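Local coordinates for protein multiheme cytochrome cf (Carboxydothermus ferrireducens DSM 11255, PDB 6QVM) that probably carries electrons along its chain of c-type hemes, through the S-layer, to insoluble Fe(III) outside the cell, at residues T382-H387 and G395-E400; S430-H435 and S465-G470. All coordinates share one frame; numbering follows the deposited sequence.

Contact 1: residues T382-H387 and G395-E400; sequences TCEKCH and GEYNDE. With CA (calcium ion), chain S; HEC (heme c), chain J; NGA (2-acetamido-2-deoxy-beta-D-galactopyranose), chain D.
Glu384 and Gly395 meet at a calcium ion: carboxylate oxygen OE2 of Glu384 binds it at 2.4 Å, and the backbone O of Gly395 lies 2.5 Å from the metal. Asn398 adds its side-chain amide, Asp399 OD1 alone binds the calcium from its carboxylate, at 2.4 Å, and three waters bring the oxygens to seven. Glu384 also uses a single oxygen, its chain running out extended beyond CG. The calcium probably offsets the repulsion between Glu384 OE2 and Asp399 OD1, 4.7 Å apart. The second oxygen of Asp399, OD2, accepts a hydrogen bond from calcium-bound water 1 at 2.7 Å and is gripped again by Asn572. Glu384 itself belongs to a CXXCH heme-binding motif, lying between the two cysteines: Cys383 and Cys386 are thioether-linked to the heme, His387 NE2 binds the iron at 2.0 Å, and His243 holds the other axial position. Cys383 O accepts the backbone N-H of both Cys386 and His387, folding the motif into a tight turn. Farther out, CB of Asn398 sits over the centre of the Tyr397 ring, whose OH is tied to Ile471 O and Ser380. Glu400, with CG opposite its own nitrogen (chi1 179°), reaches straight to the glycan, where NGA N2 donates to Glu400 OE1 across 3.0 Å at 135°. With an alanine here, the sugar amide would probably lose its acceptor and Thr409, also bonded to OE1, its mate.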
# COMPACT_ATOMS: atom_id res chain seq x y z
N THR A 382 0.81 10.82 1.15
CA THR A 382 1.36 9.66 0.45
C THR A 382 0.53 9.33 -0.79
O THR A 382 1.07 8.93 -1.83
CB THR A 382 1.42 8.46 1.40
OG1 THR A 382 2.31 8.76 2.48
CG2 THR A 382 1.90 7.21 0.68
N CYS A 383 -0.78 9.54 -0.71
CA CYS A 383 -1.69 9.25 -1.81
C CYS A 383 -2.02 10.47 -2.66
O CYS A 383 -2.28 10.33 -3.86
CB CYS A 383 -2.99 8.65 -1.28
SG CYS A 383 -2.79 7.55 0.14
N GLU A 384 -2.02 11.66 -2.06
CA GLU A 384 -2.50 12.85 -2.75
C GLU A 384 -1.59 13.30 -3.89
O GLU A 384 -2.03 14.07 -4.73
CB GLU A 384 -2.66 14.00 -1.75
CG GLU A 384 -3.94 13.93 -0.93
CD GLU A 384 -3.92 14.86 0.26
OE1 GLU A 384 -2.84 15.04 0.86
OE2 GLU A 384 -4.98 15.43 0.60
N LYS A 385 -0.34 12.83 -3.93
CA LYS A 385 0.53 13.25 -5.03
C LYS A 385 0.08 12.67 -6.36
O LYS A 385 0.50 13.17 -7.41
CB LYS A 385 1.98 12.85 -4.73
CG LYS A 385 2.18 11.37 -4.46
CD LYS A 385 3.30 11.17 -3.45
CE LYS A 385 4.23 10.02 -3.85
NZ LYS A 385 5.41 9.92 -2.94
N CYS A 386 -0.76 11.64 -6.34
CA CYS A 386 -1.46 11.15 -7.53
C CYS A 386 -2.96 11.39 -7.48
O CYS A 386 -3.54 11.83 -8.47
CB CYS A 386 -1.19 9.66 -7.74
SG CYS A 386 0.55 9.21 -7.92
N HIS A 387 -3.59 11.12 -6.33
CA HIS A 387 -5.01 11.42 -6.14
C HIS A 387 -5.15 12.85 -5.62
O HIS A 387 -5.50 13.10 -4.46
CB HIS A 387 -5.64 10.43 -5.18
CG HIS A 387 -5.48 8.99 -5.56
ND1 HIS A 387 -6.50 8.27 -6.14
CD2 HIS A 387 -4.45 8.14 -5.41
CE1 HIS A 387 -6.09 7.03 -6.35
NE2 HIS A 387 -4.85 6.92 -5.92
N GLY A 395 -8.33 13.35 -2.76
CA GLY A 395 -7.61 14.45 -2.14
C GLY A 395 -8.50 15.54 -1.57
O GLY A 395 -8.12 16.21 -0.61
N GLU A 396 -9.70 15.73 -2.14
CA GLU A 396 -10.56 16.82 -1.72
C GLU A 396 -11.08 16.66 -0.30
O GLU A 396 -11.59 17.63 0.27
CB GLU A 396 -11.75 16.97 -2.67
CG GLU A 396 -12.68 15.75 -2.69
CD GLU A 396 -12.33 14.76 -3.79
OE1 GLU A 396 -13.27 14.12 -4.33
OE2 GLU A 396 -11.13 14.61 -4.11
N TYR A 397 -10.96 15.46 0.29
CA TYR A 397 -11.59 15.19 1.58
C TYR A 397 -11.09 16.10 2.70
O TYR A 397 -11.80 16.28 3.69
CB TYR A 397 -11.38 13.72 1.97
CG TYR A 397 -10.20 13.50 2.88
CD1 TYR A 397 -8.90 13.51 2.39
CD2 TYR A 397 -10.39 13.29 4.24
CE1 TYR A 397 -7.82 13.32 3.23
CE2 TYR A 397 -9.31 13.09 5.09
CZ TYR A 397 -8.03 13.11 4.58
OH TYR A 397 -6.95 12.90 5.41
N ASN A 398 -9.89 16.67 2.57
CA ASN A 398 -9.33 17.55 3.60
C ASN A 398 -9.03 18.94 3.05
O ASN A 398 -8.23 19.68 3.64
CB ASN A 398 -8.07 16.94 4.22
CG ASN A 398 -6.96 16.71 3.21
OD1 ASN A 398 -7.06 17.07 2.04
ND2 ASN A 398 -5.88 16.10 3.67
N ASP A 399 -9.66 19.32 1.94
CA ASP A 399 -9.37 20.59 1.29
C ASP A 399 -10.23 21.71 1.89
O ASP A 399 -11.05 21.49 2.78
CB ASP A 399 -9.60 20.47 -0.21
CG ASP A 399 -8.48 19.72 -0.92
OD1 ASP A 399 -7.53 19.30 -0.23
OD2 ASP A 399 -8.56 19.58 -2.16
N GLU A 400 -10.02 22.92 1.38
CA GLU A 400 -10.78 24.10 1.77
C GLU A 400 -11.81 24.40 0.68
O GLU A 400 -11.45 24.52 -0.50
CB GLU A 400 -9.84 25.28 1.97
CG GLU A 400 -10.51 26.59 2.37
CD GLU A 400 -9.51 27.72 2.54
OE1 GLU A 400 -9.87 28.74 3.18
OE2 GLU A 400 -8.38 27.58 2.04
CA CA S . -6.06 17.43 -0.13
FE HEC J . -4.09 5.11 -6.00
CHA HEC J . -6.22 3.53 -8.13
CHB HEC J . -6.29 4.52 -3.39
CHC HEC J . -1.72 6.19 -3.75
CHD HEC J . -2.13 6.23 -8.61
NA HEC J . -5.90 4.19 -5.79
C1A HEC J . -6.64 3.65 -6.82
C2A HEC J . -7.92 3.22 -6.29
C3A HEC J . -7.94 3.49 -4.99
C4A HEC J . -6.67 4.12 -4.65
CMA HEC J . -9.11 3.22 -4.02
CAA HEC J . -9.05 2.56 -7.11
CBA HEC J . -8.92 1.04 -7.02
CGA HEC J . -10.11 0.42 -7.70
O1A HEC J . -10.56 0.94 -8.76
O2A HEC J . -10.61 -0.61 -7.17
NB HEC J . -4.02 5.33 -3.95
C1B HEC J . -5.02 4.97 -3.07
C2B HEC J . -4.52 5.16 -1.72
C3B HEC J . -3.26 5.63 -1.82
C4B HEC J . -2.92 5.74 -3.23
CMB HEC J . -5.36 4.89 -0.46
CAB HEC J . -2.31 5.99 -0.65
CBB HEC J . -2.04 4.79 0.30
NC HEC J . -2.30 6.09 -6.16
C1C HEC J . -1.44 6.36 -5.10
C2C HEC J . -0.20 6.88 -5.64
C3C HEC J . -0.28 6.83 -6.99
C4C HEC J . -1.62 6.37 -7.33
CMC HEC J . 1.05 7.24 -4.79
CAC HEC J . 0.79 7.29 -8.04
CBC HEC J . 2.14 6.55 -7.92
ND HEC J . -4.17 4.91 -8.05
C1D HEC J . -3.24 5.47 -8.94
C2D HEC J . -3.64 5.12 -10.28
C3D HEC J . -4.92 4.28 -10.12
C4D HEC J . -5.17 4.20 -8.71
CMD HEC J . -2.95 5.51 -11.60
CAD HEC J . -5.74 3.63 -11.24
CBD HEC J . -5.26 2.18 -11.31
CGD HEC J . -5.85 1.43 -12.47
O1D HEC J . -6.94 1.84 -12.95
O2D HEC J . -5.24 0.42 -12.91
C1 NGA D . -6.93 27.54 5.13
C2 NGA D . -6.59 29.03 5.05
C3 NGA D . -5.78 29.33 3.78
C4 NGA D . -4.60 28.37 3.75
C5 NGA D . -5.02 26.91 3.91
C6 NGA D . -3.81 25.98 3.98
C7 NGA D . -8.32 30.16 6.38
C8 NGA D . -7.44 29.99 7.59
N2 NGA D . -7.86 29.73 5.20
O3 NGA D . -5.28 30.67 3.66
O4 NGA D . -3.74 28.68 4.82
O5 NGA D . -5.77 26.75 5.09
O6 NGA D . -3.19 25.94 2.71
O7 NGA D . -9.42 30.69 6.51
O HOH W 1 -6.45 17.89 -2.54
O HOH W 2 -3.81 17.69 -1.23
O HOH W 3 -4.56 19.08 1.29

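Contact 2: residues S430-H435 and S465-G470; sequences SCLECH and SDFKLG. With HEC (heme c), chain K.
Leu432 and Phe467 each set CG beside their own backbone N, with chi1 near -49° and -58°, and these torsions turn the two side chains into each other between a heme-binding turn and a later loop. The meeting is made by one methyl: CD1 of Leu432 lies 3.6 Å from CD2 of Phe467, with the neighbouring ring atom CE2 4.0 Å from that same CD1. The side chains run at a slant to one another, a purely apolar touch. A second, more polar approach joins the backbones, where CA of Gly470 points a hydrogen at the carbonyl O of His435 over 3.5 Å. That oxygen is also bonded to the hydroxyl of Ser417, so the C-H contact supplements a stronger bond. Residues 431-435 form a CXXCH motif whose other side carries the heme: Cys431 and Cys434 hold it by thioethers and His435 binds its iron through NE2, while Leu432, one of the two residues between the cysteines, faces the other way into protein. The turn's own backbone bonds, from Cys434 to Cys431 and from His435 to Leu432, are weak. Around the pair, Leu432 also packs on Leu418 of helix 417-422, and Phe467 meets Tyr439 edge-to-face on helix 437-449, where Asp438 at the start of that helix accepts the backbone N-H groups of Lys468 and Leu469.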
# COMPACT_ATOMS: atom_id res chain seq x y z
N SER A 430 -9.60 9.04 24.80
CA SER A 430 -10.74 8.19 24.45
C SER A 430 -11.37 8.61 23.12
O SER A 430 -11.95 7.78 22.42
CB SER A 430 -11.79 8.24 25.56
OG SER A 430 -12.09 6.93 26.02
N CYS A 431 -11.23 9.89 22.76
CA CYS A 431 -11.92 10.43 21.59
C CYS A 431 -11.24 10.08 20.28
O CYS A 431 -11.87 10.20 19.22
CB CYS A 431 -12.02 11.95 21.73
SG CYS A 431 -12.26 12.51 23.43
N LEU A 432 -9.99 9.64 20.31
CA LEU A 432 -9.25 9.39 19.08
C LEU A 432 -9.73 8.13 18.37
O LEU A 432 -9.34 7.90 17.22
CB LEU A 432 -7.76 9.31 19.39
CG LEU A 432 -7.25 10.47 20.24
CD1 LEU A 432 -5.86 10.17 20.79
CD2 LEU A 432 -7.25 11.77 19.45
N GLU A 433 -10.54 7.32 19.05
CA GLU A 433 -11.22 6.17 18.48
C GLU A 433 -11.80 6.50 17.11
O GLU A 433 -11.69 5.71 16.17
CB GLU A 433 -12.31 5.69 19.44
CG GLU A 433 -13.43 4.93 18.78
CD GLU A 433 -13.64 3.57 19.40
OE1 GLU A 433 -12.76 2.69 19.22
OE2 GLU A 433 -14.67 3.38 20.09
N CYS A 434 -12.41 7.68 16.98
CA CYS A 434 -13.01 8.12 15.74
C CYS A 434 -12.33 9.35 15.14
O CYS A 434 -12.77 9.84 14.10
CB CYS A 434 -14.51 8.41 15.94
SG CYS A 434 -15.41 7.14 16.85
N HIS A 435 -11.26 9.86 15.76
CA HIS A 435 -10.68 11.13 15.35
C HIS A 435 -9.22 11.06 14.90
O HIS A 435 -8.72 12.05 14.36
CB HIS A 435 -10.79 12.16 16.49
CG HIS A 435 -12.18 12.67 16.73
ND1 HIS A 435 -12.62 13.89 16.24
CD2 HIS A 435 -13.23 12.14 17.41
CE1 HIS A 435 -13.87 14.08 16.61
NE2 HIS A 435 -14.27 13.04 17.32
N SER A 465 -1.16 14.06 23.17
CA SER A 465 -0.18 14.75 22.34
C SER A 465 0.73 13.81 21.56
O SER A 465 1.44 14.28 20.67
CB SER A 465 0.66 15.69 23.21
OG SER A 465 0.87 15.13 24.50
N ASP A 466 0.75 12.51 21.87
CA ASP A 466 1.60 11.59 21.13
C ASP A 466 1.20 11.51 19.66
O ASP A 466 2.05 11.28 18.79
CB ASP A 466 1.56 10.20 21.76
CG ASP A 466 2.21 10.14 23.12
OD1 ASP A 466 2.99 11.06 23.45
OD2 ASP A 466 1.95 9.16 23.86
N PHE A 467 -0.09 11.69 19.38
CA PHE A 467 -0.67 11.37 18.08
C PHE A 467 -0.76 12.62 17.21
O PHE A 467 -1.04 13.72 17.70
CB PHE A 467 -2.05 10.73 18.27
CG PHE A 467 -2.02 9.48 19.11
CD1 PHE A 467 -1.61 8.27 18.55
CD2 PHE A 467 -2.37 9.51 20.45
CE1 PHE A 467 -1.57 7.12 19.32
CE2 PHE A 467 -2.33 8.35 21.22
CZ PHE A 467 -1.93 7.15 20.65
N LYS A 468 -0.54 12.43 15.91
CA LYS A 468 -0.32 13.54 15.00
C LYS A 468 -1.13 13.45 13.71
O LYS A 468 -0.97 14.33 12.85
CB LYS A 468 1.18 13.65 14.66
CG LYS A 468 1.89 12.32 14.49
N LEU A 469 -1.99 12.45 13.55
CA LEU A 469 -2.77 12.28 12.33
C LEU A 469 -4.26 12.30 12.65
O LEU A 469 -4.71 11.67 13.61
CB LEU A 469 -2.42 10.98 11.60
CG LEU A 469 -1.03 10.83 10.99
CD1 LEU A 469 -0.87 9.43 10.41
CD2 LEU A 469 -0.77 11.88 9.91
N GLY A 470 -5.02 13.03 11.83
CA GLY A 470 -6.46 12.91 11.81
C GLY A 470 -6.87 11.70 11.01
O GLY A 470 -6.16 10.69 10.96
FE HEC K . -16.33 13.43 18.38
CHA HEC K . -17.82 15.66 16.17
CHB HEC K . -15.33 16.10 20.33
CHC HEC K . -15.36 11.26 20.90
CHD HEC K . -17.29 10.76 16.47
NA HEC K . -16.55 15.48 18.27
C1A HEC K . -17.18 16.20 17.27
C2A HEC K . -17.04 17.61 17.55
C3A HEC K . -16.35 17.73 18.70
C4A HEC K . -16.03 16.39 19.17
CMA HEC K . -15.95 19.04 19.42
CAA HEC K . -17.61 18.75 16.67
CBA HEC K . -18.78 19.41 17.40
CGA HEC K . -19.79 19.99 16.44
O1A HEC K . -20.99 20.02 16.81
O2A HEC K . -19.41 20.42 15.32
NB HEC K . -15.51 13.63 20.26
C1B HEC K . -15.17 14.83 20.87
C2B HEC K . -14.62 14.53 22.18
C3B HEC K . -14.63 13.19 22.33
C4B HEC K . -15.19 12.61 21.13
CMB HEC K . -14.10 15.58 23.19
CAB HEC K . -14.12 12.38 23.56
CBB HEC K . -14.99 12.69 24.79
NC HEC K . -16.32 11.40 18.63
C1C HEC K . -15.87 10.71 19.74
C2C HEC K . -16.00 9.28 19.49
C3C HEC K . -16.60 9.14 18.29
C4C HEC K . -16.77 10.46 17.71
CMC HEC K . -15.66 8.20 20.54
CAC HEC K . -16.96 7.82 17.54
CBC HEC K . -17.91 6.91 18.35
ND HEC K . -17.38 13.25 16.59
C1D HEC K . -17.68 12.01 16.02
C2D HEC K . -18.48 12.25 14.84
C3D HEC K . -18.65 13.78 14.74
C4D HEC K . -17.93 14.31 15.87
CMD HEC K . -19.04 11.16 13.89
CAD HEC K . -19.43 14.60 13.67
CBD HEC K . -20.92 14.30 13.79
CGD HEC K . -21.77 15.46 13.30
O1D HEC K . -21.33 16.20 12.38
O2D HEC K . -22.89 15.62 13.84

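Both contacts pair a CXXCH heme-binding turn with a later piece of chain, and both are buried, contact 1 lying nearer the centre of the molecule. Their chemistry parts sharply. Contact 1 closes a short loop through a calcium ion, carboxylates and three bound waters; contact 2 joins segments 30 residues apart through an apolar touch and a C-H to oxygen approach, with helix 437-449 between them in sequence. They hold different segments and do not touch, their centres 20 Å apart and nearest atoms about 6 Å, yet Tyr397 of contact 1 bonds Ile471, which directly follows contact 2, and Leu469 packs on Ala378, just ahead of contact 1.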